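Local coordinates for protein ditrans,polycis-undecaprenyl-diphosphate synthase ((2E,6E)-farnesyl-diphosphate specific) (Acinetobacter baumannii, PDB 6ACS) that probably condenses isopentenyl diphosphate units onto farnesyl diphosphate to build undecaprenyl diphosphate, the lipid carrier precursor for bacterial cell-wall polysaccharides, at residues A98-G103 with D118-T123. Numbering follows the deposited sequence. Where two conformers were deposited one is given.
Sequences ALRFIG and DAEQQT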
loop_
_atom_site.group_PDB
_atom_site.type_symbol
_atom_site.label_atom_id
_atom_site.label_comp_id
_atom_site.label_asym_id
_atom_site.label_seq_id
_atom_site.Cartn_x
_atom_site.Cartn_y
_atom_site.Cartn_z
ATOM N N ALA B 98 15.299 19.486 -7.085
ATOM C CA ALA B 98 15.105 19.857 -5.687
ATOM C C ALA B 98 15.280 18.621 -4.818
ATOM O O ALA B 98 14.687 17.574 -5.097
ATOM C CB ALA B 98 13.715 20.458 -5.476
ATOM N N LEU B 99 16.067 18.750 -3.754
ATOM C CA LEU B 99 16.284 17.657 -2.819
ATOM C C LEU B 99 15.321 17.762 -1.642
ATOM O O LEU B 99 15.101 18.851 -1.097
ATOM C CB LEU B 99 17.726 17.680 -2.314
ATOM C CG LEU B 99 18.278 16.457 -1.591
ATOM C CD1 LEU B 99 18.015 15.191 -2.390
ATOM C CD2 LEU B 99 19.764 16.651 -1.362
ATOM N N ARG B 100 14.759 16.619 -1.243
ATOM C CA ARG B 100 13.843 16.550 -0.115
ATOM C C ARG B 100 14.164 15.308 0.705
ATOM O O ARG B 100 14.709 14.332 0.186
ATOM C CB ARG B 100 12.390 16.517 -0.618
ATOM C CG ARG B 100 11.354 16.681 0.466
ATOM C CD ARG B 100 9.926 16.615 -0.075
ATOM N NE ARG B 100 9.616 17.678 -1.025
ATOM C CZ ARG B 100 8.380 18.034 -1.366
ATOM N NH1 ARG B 100 7.336 17.415 -0.824
ATOM N NH2 ARG B 100 8.186 19.007 -2.247
ATOM N N PHE B 101 13.844 15.352 1.999
ATOM C CA PHE B 101 14.037 14.202 2.867
ATOM C C PHE B 101 12.729 13.907 3.580
ATOM O O PHE B 101 12.015 14.833 3.980
ATOM C CB PHE B 101 15.161 14.457 3.872
ATOM C CG PHE B 101 16.457 14.806 3.217
ATOM C CD1 PHE B 101 16.765 16.129 2.939
ATOM C CD2 PHE B 101 17.333 13.805 2.812
ATOM C CE1 PHE B 101 17.953 16.463 2.303
ATOM C CE2 PHE B 101 18.535 14.129 2.167
ATOM C CZ PHE B 101 18.836 15.457 1.916
ATOM N N ILE B 102 12.388 12.622 3.687
ATOM C CA ILE B 102 11.220 12.232 4.473
ATOM C C ILE B 102 11.655 11.224 5.524
ATOM O O ILE B 102 12.655 10.516 5.362
ATOM C CB ILE B 102 10.075 11.645 3.626
ATOM C CG1 ILE B 102 10.592 10.443 2.836
ATOM C CG2 ILE B 102 9.474 12.734 2.713
ATOM C CD1 ILE B 102 9.517 9.781 1.957
ATOM N N GLY B 103 10.900 11.179 6.616
ATOM C CA GLY B 103 11.204 10.303 7.725
ATOM C C GLY B 103 11.284 11.060 9.030
ATOM O O GLY B 103 11.140 12.281 9.093
ATOM N N ASP B 118 19.762 22.391 5.069
ATOM C CA ASP B 118 20.562 23.186 4.144
ATOM C C ASP B 118 20.404 22.696 2.710
ATOM O O ASP B 118 20.289 23.503 1.785
ATOM C CB ASP B 118 22.032 23.148 4.568
ATOM C CG ASP B 118 22.273 23.798 5.923
ATOM O OD1 ASP B 118 21.394 24.548 6.401
ATOM O OD2 ASP B 118 23.352 23.559 6.509
ATOM N N ALA B 119 20.399 21.375 2.502
ATOM C CA ALA B 119 20.239 20.841 1.153
ATOM C C ALA B 119 18.870 21.188 0.584
ATOM O O ALA B 119 18.746 21.566 -0.597
ATOM C CB ALA B 119 20.450 19.324 1.153
ATOM N N GLU B 120 17.823 21.059 1.404
ATOM C CA GLU B 120 16.490 21.399 0.918
ATOM C C GLU B 120 16.401 22.870 0.538
ATOM O O GLU B 120 15.888 23.204 -0.538
ATOM C CB GLU B 120 15.430 21.043 1.959
ATOM C CG GLU B 120 15.231 19.547 2.143
ATOM C CD GLU B 120 14.191 19.217 3.204
ATOM O OE1 GLU B 120 13.976 20.065 4.094
ATOM O OE2 GLU B 120 13.589 18.121 3.147
ATOM N N GLN B 121 16.935 23.763 1.383
ATOM C CA GLN B 121 16.862 25.192 1.079
ATOM C C GLN B 121 17.730 25.560 -0.119
ATOM O O GLN B 121 17.341 26.403 -0.934
ATOM C CB GLN B 121 17.267 26.025 2.295
ATOM C CG GLN B 121 16.308 25.936 3.471
ATOM C CD GLN B 121 16.914 26.481 4.757
ATOM O OE1 GLN B 121 18.024 27.024 4.755
ATOM N NE2 GLN B 121 16.178 26.356 5.858
ATOM N N GLN B 122 18.899 24.932 -0.255
ATOM C CA GLN B 122 19.785 25.258 -1.363
ATOM C C GLN B 122 19.204 24.811 -2.693
ATOM O O GLN B 122 19.523 25.402 -3.728
ATOM C CB GLN B 122 21.155 24.607 -1.162
ATOM C CG GLN B 122 22.049 25.259 -0.123
ATOM C CD GLN B 122 23.478 24.764 -0.224
ATOM O OE1 GLN B 122 24.079 24.789 -1.297
ATOM N NE2 GLN B 122 24.030 24.311 0.896
ATOM N N THR B 123 18.370 23.766 -2.695
ATOM C CA THR B 123 17.820 23.245 -3.942
ATOM C C THR B 123 16.338 23.566 -4.146
ATOM O O THR B 123 15.759 23.140 -5.150
ATOM C CB THR B 123 18.033 21.731 -4.010
ATOM O OG1 THR B 123 17.347 21.109 -2.917
ATOM C CG2 THR B 123 19.529 21.397 -3.920
HETATM O O HOH W 1 14.184 21.236 -1.831
#
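Thr123 OG1 is gripped by two hydrogen bonds: it accepts from the strand, Leu99 N to Thr123 OG1 being 2.8 Å and nearly straight (167° at the hydrogen), and donates back into its own helix, 2.7 Å to Ala119 O. Chi1 of 61° sets OG1 in the crowded position between backbone N and carbonyl carbon, where both bonds can be made; Ala119 O also accepts from Thr123 N. Two residues further along the strand, the amide of Phe101 goes to a second helix side chain, Glu120. Its CG lies beside the backbone N and the chain runs extended past Leu99 O to Phe101, so that OE2 takes the amide hydrogen through its anti lone pair, 3.0 Å from Phe101 N. The same oxygen forms a salt bridge with Arg105, whereas Arg100, whose CB points away from the helix, pairs with Asp177. A water donates to both Leu99 O and Glu120 O, tying the strand carbonyl to the helix backbone. Helix side chains thus take the Leu99 and Phe101 amides of this edge strand, the water serves Leu99 O and Arg105 serves Phe101 O, while Ala98, Arg100 and Ile102 bond to strand 129-134. Ala119 CB meets Leu99 CD2 at 3.7 Å and lies in the plane of the Phe101 ring, 4.0 Å from Phe101 CE1 at its edge; Ile85 of helix 71-95 touches both Phe101 and Ala119. Strand 97-102 and helix 110-123 run nearly antiparallel (152°), as the first two elements of a beta-alpha-beta crossover that returns to strand 129-134 in the parallel sheet of the cis-prenyltransferase fold.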